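Local coordinates for serpin-12 (Manduca sexta, PDB 6CJ7), which is a serpin that controls the prophenoloxidase activation system of larval hemolymph, probably by trapping target serine proteases through its reactive-centre loop, at residues 219-223 with 235-240; 252-258 with 360-364; 271-275 with 325-329. All blocks are in the same frame, centred on the assembly; numbering follows the deposited sequence.

Contact 1: 219-223 with 235-240; sequences MAKVV and IVVLPL
Five backbone hydrogen bonds tie 219-223 to 235-240. Lys221 and Leu238 bond in both directions, N to O, at 2.9 Å each; Val223 N reaches Val236 O at 3.1 Å and Val236 N returns to Val223 O at 3.0 Å. Beyond them Leu240 N donates to Met219 O at 2.9 Å. The strand segments run antiparallel at 162°, their axes 4.4 Å apart. Ala220-Pro239 and Val222-Val237 are the non-hydrogen-bonded pairs, with CA atoms 4.2 and 4.7 Å apart. Met219 has left-handed phi/psi (51/57) and, with Ala220, forms a G1 bulge opposite strand 198-215. Ala220, Val222 and Val237 pack on one face: Ala220 CB lies 3.7 Å and Val222 CG2 4.1 Å from Val237 CG1. Leu248 and Phe260 cover that side. The other face carries Lys221, Val223, Val236 and Leu238; the lysine, with chi1 m and then extended, bonds Tyr352 O through NZ, while Phe353 touches Val236 and Leu238. Such pairing is that of a classic beta hairpin, here strands 2 and 3 of serpin sheet B.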
loop_
_atom_site.group_PDB
_atom_site.type_symbol
_atom_site.label_atom_id
_atom_site.label_comp_id
_atom_site.label_asym_id
_atom_site.label_seq_id
_atom_site.Cartn_x
_atom_site.Cartn_y
_atom_site.Cartn_z
ATOM N N MET A 219 -19.511 -1.382 13.599
ATOM C CA MET A 219 -19.795 -2.662 14.249
ATOM C C MET A 219 -18.528 -3.512 14.365
ATOM O O MET A 219 -18.461 -4.651 13.892
ATOM C CB MET A 219 -20.893 -3.430 13.508
ATOM C CG MET A 219 -22.193 -2.665 13.312
ATOM S SD MET A 219 -23.589 -3.782 13.029
ATOM C CE MET A 219 -23.552 -3.964 11.240
ATOM N N ALA A 220 -17.514 -2.941 15.017
ATOM C CA ALA A 220 -16.202 -3.569 15.007
ATOM C C ALA A 220 -15.395 -3.129 16.220
ATOM O O ALA A 220 -15.577 -2.026 16.738
ATOM C CB ALA A 220 -15.440 -3.234 13.723
ATOM N N LYS A 221 -14.498 -4.007 16.655
ATOM C CA LYS A 221 -13.512 -3.670 17.668
ATOM C C LYS A 221 -12.256 -3.146 16.988
ATOM O O LYS A 221 -11.918 -3.553 15.876
ATOM C CB LYS A 221 -13.155 -4.887 18.521
ATOM C CG LYS A 221 -14.251 -5.399 19.413
ATOM C CD LYS A 221 -13.791 -6.696 20.060
ATOM C CE LYS A 221 -14.848 -7.268 20.989
ATOM N NZ LYS A 221 -14.319 -8.427 21.757
ATOM N N VAL A 222 -11.554 -2.245 17.677
ATOM C CA VAL A 222 -10.359 -1.589 17.157
ATOM C C VAL A 222 -9.265 -1.660 18.214
ATOM O O VAL A 222 -9.518 -1.362 19.383
ATOM C CB VAL A 222 -10.638 -0.115 16.797
ATOM C CG1 VAL A 222 -9.358 0.583 16.322
ATOM C CG2 VAL A 222 -11.738 -0.016 15.746
ATOM N N VAL A 223 -8.046 -2.025 17.806
ATOM C CA VAL A 223 -6.864 -1.841 18.651
ATOM C C VAL A 223 -5.764 -1.190 17.814
ATOM O O VAL A 223 -5.632 -1.469 16.617
ATOM C CB VAL A 223 -6.396 -3.173 19.293
ATOM C CG1 VAL A 223 -5.775 -4.116 18.281
ATOM C CG2 VAL A 223 -5.430 -2.897 20.448
ATOM N N ILE A 235 -3.172 -0.691 12.884
ATOM C CA ILE A 235 -4.541 -0.516 13.335
ATOM C C ILE A 235 -5.299 -1.750 12.880
ATOM O O ILE A 235 -5.367 -2.043 11.681
ATOM C CB ILE A 235 -5.147 0.778 12.777
ATOM C CG1 ILE A 235 -4.304 1.973 13.240
ATOM C CG2 ILE A 235 -6.604 0.929 13.235
ATOM C CD1 ILE A 235 -4.666 3.282 12.563
ATOM N N VAL A 236 -5.809 -2.519 13.832
ATOM C CA VAL A 236 -6.471 -3.787 13.545
ATOM C C VAL A 236 -7.944 -3.630 13.875
ATOM O O VAL A 236 -8.301 -3.172 14.969
ATOM C CB VAL A 236 -5.842 -4.946 14.334
ATOM C CG1 VAL A 236 -6.512 -6.269 13.959
ATOM C CG2 VAL A 236 -4.341 -4.995 14.088
ATOM N N VAL A 237 -8.800 -3.993 12.921
ATOM C CA VAL A 237 -10.229 -3.750 13.027
ATOM C C VAL A 237 -10.927 -5.082 12.809
ATOM O O VAL A 237 -10.728 -5.731 11.772
ATOM C CB VAL A 237 -10.699 -2.694 12.011
ATOM C CG1 VAL A 237 -12.110 -2.259 12.333
ATOM C CG2 VAL A 237 -9.757 -1.490 12.018
ATOM N N LEU A 238 -11.726 -5.492 13.788
ATOM C CA LEU A 238 -12.278 -6.833 13.842
ATOM C C LEU A 238 -13.801 -6.747 13.851
ATOM O O LEU A 238 -14.373 -6.174 14.790
ATOM C CB LEU A 238 -11.770 -7.542 15.092
ATOM C CG LEU A 238 -12.150 -8.984 15.377
ATOM C CD1 LEU A 238 -11.600 -9.920 14.331
ATOM C CD2 LEU A 238 -11.637 -9.375 16.766
ATOM N N PRO A 239 -14.503 -7.294 12.854
ATOM C CA PRO A 239 -15.963 -7.208 12.849
ATOM C C PRO A 239 -16.546 -7.949 14.034
ATOM O O PRO A 239 -16.032 -8.976 14.476
ATOM C CB PRO A 239 -16.357 -7.878 11.524
ATOM C CG PRO A 239 -15.127 -7.997 10.741
ATOM C CD PRO A 239 -13.970 -8.046 11.701
ATOM N N LEU A 240 -17.632 -7.400 14.564
ATOM C CA LEU A 240 -18.383 -8.123 15.565
ATOM C C LEU A 240 -19.154 -9.269 14.910
ATOM O O LEU A 240 -19.278 -9.352 13.684
ATOM C CB LEU A 240 -19.339 -7.185 16.312
ATOM C CG LEU A 240 -18.672 -5.924 16.866
ATOM C CD1 LEU A 240 -19.712 -4.975 17.441
ATOM C CD2 LEU A 240 -17.622 -6.281 17.905
#

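Contact 2: 252-258 with 360-364; sequences LSMEDVA and LAILW
An indole set obliquely against the first turn of a helix dominates this almost wholly apolar contact. Trp364 (chi1 t, chi2 -101°) receives Val257 CG1 at 3.7 Å from CZ3, Ala258 CB at 3.8 Å from CZ2, Met254 SD at 4.2 Å from CZ3 and Met254 O at 4.0 Å from CH2. Helix 254-258 crosses strand 360-364 at -69°, with axes 11.4 Å apart, so bulky side chains fill the gap. Leu360, Ile362 and Trp364, every second residue, point toward 252-258. Ile362 (m, t) extends CD1 to Val257 CG2 at 3.8 Å, Met254 CE at 4.2 Å and Leu252 CD2 at 4.3 Å; Leu252 CD2 is 4.2 Å from Leu360 CD1. Met254 curls inward through chi1 and chi2 both m. A capping box starts the helix: Asp256 N donates to Ser253 OG at 3.0 Å, Ser253 N to Asp256 OD2 at 3.3 Å. Helices 245-251 and 254-260, helices G and H of the serpin fold, lie on sheet B, where strand 359-365 runs between strands 232-239 and 370-377.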
loop_
_atom_site.group_PDB
_atom_site.type_symbol
_atom_site.label_atom_id
_atom_site.label_comp_id
_atom_site.label_asym_id
_atom_site.label_seq_id
_atom_site.Cartn_x
_atom_site.Cartn_y
_atom_site.Cartn_z
ATOM N N LEU A 252 -15.933 1.780 6.302
ATOM C CA LEU A 252 -14.895 2.389 7.128
ATOM C C LEU A 252 -14.181 3.500 6.366
ATOM O O LEU A 252 -13.514 3.238 5.361
ATOM C CB LEU A 252 -13.898 1.321 7.573
ATOM C CG LEU A 252 -12.780 1.772 8.509
ATOM C CD1 LEU A 252 -13.350 2.154 9.865
ATOM C CD2 LEU A 252 -11.730 0.675 8.650
ATOM N N SER A 253 -14.296 4.733 6.856
ATOM C CA SER A 253 -13.581 5.851 6.258
ATOM C C SER A 253 -12.217 6.026 6.918
ATOM O O SER A 253 -11.987 5.602 8.051
ATOM C CB SER A 253 -14.387 7.144 6.377
ATOM O OG SER A 253 -14.352 7.652 7.696
ATOM N N MET A 254 -11.296 6.656 6.183
ATOM C CA MET A 254 -9.991 6.947 6.765
ATOM C C MET A 254 -10.065 8.073 7.789
ATOM O O MET A 254 -9.175 8.178 8.639
ATOM C CB MET A 254 -8.973 7.286 5.672
ATOM C CG MET A 254 -8.557 6.097 4.813
ATOM S SD MET A 254 -7.963 4.669 5.762
ATOM C CE MET A 254 -9.338 3.534 5.575
ATOM N N GLU A 255 -11.109 8.905 7.736
ATOM C CA GLU A 255 -11.349 9.846 8.821
ATOM C C GLU A 255 -11.705 9.103 10.101
ATOM O O GLU A 255 -11.261 9.486 11.190
ATOM C CB GLU A 255 -12.455 10.826 8.431
ATOM C CG GLU A 255 -12.065 11.802 7.310
ATOM C CD GLU A 255 -11.919 11.135 5.943
ATOM O OE1 GLU A 255 -12.633 10.144 5.670
ATOM O OE2 GLU A 255 -11.080 11.601 5.143
ATOM N N ASP A 256 -12.501 8.033 9.987
ATOM C CA ASP A 256 -12.746 7.155 11.129
ATOM C C ASP A 256 -11.441 6.573 11.652
ATOM O O ASP A 256 -11.178 6.584 12.862
ATOM C CB ASP A 256 -13.694 6.018 10.741
ATOM C CG ASP A 256 -15.110 6.484 10.484
ATOM O OD1 ASP A 256 -15.593 7.371 11.218
ATOM O OD2 ASP A 256 -15.743 5.944 9.550
ATOM N N VAL A 257 -10.614 6.048 10.747
ATOM C CA VAL A 257 -9.355 5.427 11.153
ATOM C C VAL A 257 -8.463 6.441 11.862
ATOM O O VAL A 257 -7.889 6.146 12.918
ATOM C CB VAL A 257 -8.654 4.794 9.934
ATOM C CG1 VAL A 257 -7.295 4.233 10.334
ATOM C CG2 VAL A 257 -9.518 3.678 9.359
ATOM N N ALA A 258 -8.349 7.653 11.311
ATOM C CA ALA A 258 -7.522 8.671 11.957
ATOM C C ALA A 258 -7.984 8.942 13.385
ATOM O O ALA A 258 -7.157 9.129 14.283
ATOM C CB ALA A 258 -7.531 9.961 11.135
ATOM N N LEU A 360 -9.333 -6.680 9.333
ATOM C CA LEU A 360 -8.643 -5.664 8.550
ATOM C C LEU A 360 -7.425 -5.180 9.323
ATOM O O LEU A 360 -7.501 -4.960 10.535
ATOM C CB LEU A 360 -9.541 -4.459 8.290
ATOM C CG LEU A 360 -10.796 -4.623 7.457
ATOM C CD1 LEU A 360 -11.380 -3.232 7.249
ATOM C CD2 LEU A 360 -10.461 -5.287 6.115
ATOM N N ALA A 361 -6.308 -5.000 8.627
ATOM C CA ALA A 361 -5.127 -4.406 9.237
ATOM C C ALA A 361 -4.685 -3.223 8.393
ATOM O O ALA A 361 -4.609 -3.320 7.169
ATOM C CB ALA A 361 -3.990 -5.428 9.369
ATOM N N ILE A 362 -4.373 -2.109 9.053
ATOM C CA ILE A 362 -3.974 -0.886 8.371
ATOM C C ILE A 362 -2.661 -0.443 8.982
ATOM O O ILE A 362 -2.567 -0.290 10.202
ATOM C CB ILE A 362 -5.036 0.217 8.505
ATOM C CG1 ILE A 362 -6.339 -0.234 7.841
ATOM C CG2 ILE A 362 -4.543 1.530 7.872
ATOM C CD1 ILE A 362 -7.487 0.729 8.013
ATOM N N LEU A 363 -1.635 -0.287 8.151
ATOM C CA LEU A 363 -0.382 0.291 8.608
ATOM C C LEU A 363 -0.475 1.799 8.446
ATOM O O LEU A 363 -0.674 2.295 7.331
ATOM C CB LEU A 363 0.808 -0.278 7.837
ATOM C CG LEU A 363 2.137 0.311 8.334
ATOM C CD1 LEU A 363 2.501 -0.272 9.709
ATOM C CD2 LEU A 363 3.247 0.076 7.305
ATOM N N TRP A 364 -0.352 2.521 9.559
ATOM C CA TRP A 364 -0.613 3.950 9.610
ATOM C C TRP A 364 0.694 4.688 9.856
ATOM O O TRP A 364 1.465 4.308 10.747
ATOM C CB TRP A 364 -1.626 4.247 10.725
ATOM C CG TRP A 364 -2.202 5.629 10.724
ATOM C CD1 TRP A 364 -1.843 6.686 11.530
ATOM C CD2 TRP A 364 -3.278 6.095 9.910
ATOM N NE1 TRP A 364 -2.623 7.781 11.244
ATOM C CE2 TRP A 364 -3.513 7.443 10.252
ATOM C CE3 TRP A 364 -4.064 5.502 8.911
ATOM C CZ2 TRP A 364 -4.505 8.209 9.630
ATOM C CZ3 TRP A 364 -5.048 6.269 8.301
ATOM C CH2 TRP A 364 -5.258 7.593 8.659
#

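Contact 3: 271-275 with 325-329; sequences ELPKF and TIDER
Lys274 and Glu328 form a salt bridge, NZ to OE2 at 3.2 Å, that depends on bent side chains at both ends. Lys274 starts m, leaves the standard wells at chi2 (-144°) and turns m at chi3, laying its CD 3.8 Å from Asp327 CB; Glu328 (chi1 m, chi2 p) folds its carboxylate back toward the amine. A water donates to Glu328 OE1 (2.9 Å) and accepts a weak bond from Lys274 NZ (3.4 Å), while the same OE1 is also bound by Thr186. One backbone bond joins the segments, Ile326 N to Phe275 O at 3.0 Å; their directions differ by 137°, and the chains stay close at Lys274-Asp327 (CA-CA 5.5 Å) before separating. Next to this bond Ile326 (p, t) fits between Leu272 and Phe275: its CG1 makes a CH-pi contact over the Phe275 ring, 4.1 Å from the centroid, and its CD1 lies 3.5 Å from Phe275 CE2 and 3.8 Å from Leu272 CD2. Phe275 takes chi1 p, which turns a ring face to Ile326 CG1. Asp327, also p, closes an Asx turn by accepting Arg329 N on OD1 at 3.1 Å, and OD1 pairs with Lys174. With Asp327 O held by Trp177, this is the breach region of serpins, at the end of sheet-A strand 317-326, where the polypeptide leads into the reactive-centre loop, whose residues 332-346 are not modelled.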
loop_
_atom_site.group_PDB
_atom_site.type_symbol
_atom_site.label_atom_id
_atom_site.label_comp_id
_atom_site.label_asym_id
_atom_site.label_seq_id
_atom_site.Cartn_x
_atom_site.Cartn_y
_atom_site.Cartn_z
ATOM N N GLU A 271 -4.986 -11.397 21.149
ATOM C CA GLU A 271 -4.475 -12.554 20.424
ATOM C C GLU A 271 -4.481 -12.186 18.952
ATOM O O GLU A 271 -5.553 -11.978 18.372
ATOM C CB GLU A 271 -5.318 -13.801 20.671
ATOM C CG GLU A 271 -5.323 -14.188 22.150
ATOM C CD GLU A 271 -6.122 -15.446 22.455
ATOM O OE1 GLU A 271 -6.524 -16.169 21.525
ATOM O OE2 GLU A 271 -6.358 -15.711 23.649
ATOM N N LEU A 272 -3.289 -12.101 18.360
ATOM C CA LEU A 272 -3.119 -11.603 16.989
ATOM C C LEU A 272 -2.329 -12.609 16.156
ATOM O O LEU A 272 -1.174 -12.878 16.475
ATOM C CB LEU A 272 -2.419 -10.232 17.005
ATOM C CG LEU A 272 -2.266 -9.559 15.645
ATOM C CD1 LEU A 272 -3.615 -9.086 15.134
ATOM C CD2 LEU A 272 -1.280 -8.387 15.723
ATOM N N PRO A 273 -2.887 -13.172 15.070
ATOM C CA PRO A 273 -2.108 -14.109 14.255
ATOM C C PRO A 273 -0.914 -13.420 13.612
ATOM O O PRO A 273 -1.012 -12.310 13.080
ATOM C CB PRO A 273 -3.118 -14.582 13.201
ATOM C CG PRO A 273 -4.401 -13.960 13.504
ATOM C CD PRO A 273 -4.229 -12.876 14.504
ATOM N N LYS A 274 0.230 -14.103 13.673
ATOM C CA LYS A 274 1.354 -13.753 12.819
ATOM C C LYS A 274 0.964 -13.922 11.363
ATOM O O LYS A 274 0.301 -14.902 11.001
ATOM C CB LYS A 274 2.565 -14.668 13.086
ATOM C CG LYS A 274 3.282 -14.453 14.375
ATOM C CD LYS A 274 4.777 -14.665 14.185
ATOM C CE LYS A 274 5.177 -16.116 14.321
ATOM N NZ LYS A 274 6.662 -16.248 14.343
ATOM N N PHE A 275 1.402 -12.992 10.513
ATOM C CA PHE A 275 1.185 -13.173 9.084
ATOM C C PHE A 275 2.259 -12.441 8.296
ATOM O O PHE A 275 2.912 -11.519 8.790
ATOM C CB PHE A 275 -0.219 -12.713 8.658
ATOM C CG PHE A 275 -0.474 -11.247 8.834
ATOM C CD1 PHE A 275 -0.099 -10.327 7.857
ATOM C CD2 PHE A 275 -1.122 -10.781 9.963
ATOM C CE1 PHE A 275 -0.342 -8.969 8.027
ATOM C CE2 PHE A 275 -1.382 -9.438 10.132
ATOM C CZ PHE A 275 -0.987 -8.519 9.172
ATOM N N THR A 325 4.895 -7.803 6.781
ATOM C CA THR A 325 5.203 -8.937 7.646
ATOM C C THR A 325 5.112 -8.471 9.085
ATOM O O THR A 325 5.652 -7.417 9.426
ATOM C CB THR A 325 6.614 -9.492 7.380
ATOM O OG1 THR A 325 6.723 -9.885 6.005
ATOM C CG2 THR A 325 6.901 -10.691 8.264
ATOM N N ILE A 326 4.468 -9.270 9.943
ATOM C CA ILE A 326 4.515 -8.996 11.374
ATOM C C ILE A 326 4.990 -10.239 12.114
ATOM O O ILE A 326 4.753 -11.372 11.681
ATOM C CB ILE A 326 3.157 -8.508 11.943
ATOM C CG1 ILE A 326 2.096 -9.596 11.940
ATOM C CG2 ILE A 326 2.657 -7.262 11.195
ATOM C CD1 ILE A 326 0.904 -9.192 12.777
ATOM N N ASP A 327 5.676 -10.018 13.233
ATOM C CA ASP A 327 6.047 -11.110 14.137
ATOM C C ASP A 327 6.181 -10.529 15.541
ATOM O O ASP A 327 5.718 -9.417 15.807
ATOM C CB ASP A 327 7.305 -11.854 13.638
ATOM C CG ASP A 327 8.568 -11.003 13.629
ATOM O OD1 ASP A 327 8.642 -9.962 14.315
ATOM O OD2 ASP A 327 9.520 -11.406 12.923
ATOM N N GLU A 328 6.814 -11.281 16.448
ATOM C CA GLU A 328 6.798 -10.917 17.863
ATOM C C GLU A 328 7.746 -9.782 18.229
ATOM O O GLU A 328 7.633 -9.239 19.333
ATOM C CB GLU A 328 7.166 -12.117 18.738
ATOM C CG GLU A 328 6.178 -13.284 18.743
ATOM C CD GLU A 328 6.463 -14.322 17.658
ATOM O OE1 GLU A 328 5.946 -15.451 17.801
ATOM O OE2 GLU A 328 7.152 -14.040 16.665
ATOM N N ARG A 329 8.704 -9.447 17.373
ATOM C CA ARG A 329 9.873 -8.711 17.844
ATOM C C ARG A 329 9.536 -7.270 18.219
ATOM O O ARG A 329 8.785 -6.582 17.518
ATOM C CB ARG A 329 10.980 -8.748 16.784
ATOM C CG ARG A 329 12.346 -8.505 17.386
ATOM C CD ARG A 329 13.488 -8.648 16.393
ATOM N NE ARG A 329 14.755 -8.271 17.019
ATOM C CZ ARG A 329 15.467 -7.201 16.681
ATOM N NH1 ARG A 329 15.048 -6.409 15.702
ATOM N NH2 ARG A 329 16.603 -6.934 17.311
HETATM O O HOH W 1 7.014 -18.046 17.212
#

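All three contacts are largely buried, yet their chemistry differs with place. Contacts 1 and 2 share sheet B and lie side by side, centres 10 Å apart: strand 232-239 is a hairpin partner in contact 1 and bonds to strand 359-365 of contact 2, with Ile235 N 2.8 Å from Ile362 O, and Ile235 also meets Val257 and Trp364. Contact 1 is thus backbone pairing within a sheet, and contact 2 apolar packing of a helix on that sheet. Contact 3, about 17 and 19 Å from their centres, instead joins neighbouring strands of sheet A, 265-282 and 317-326, where the second leaves it; it alone carries a salt bridge and water across its segments.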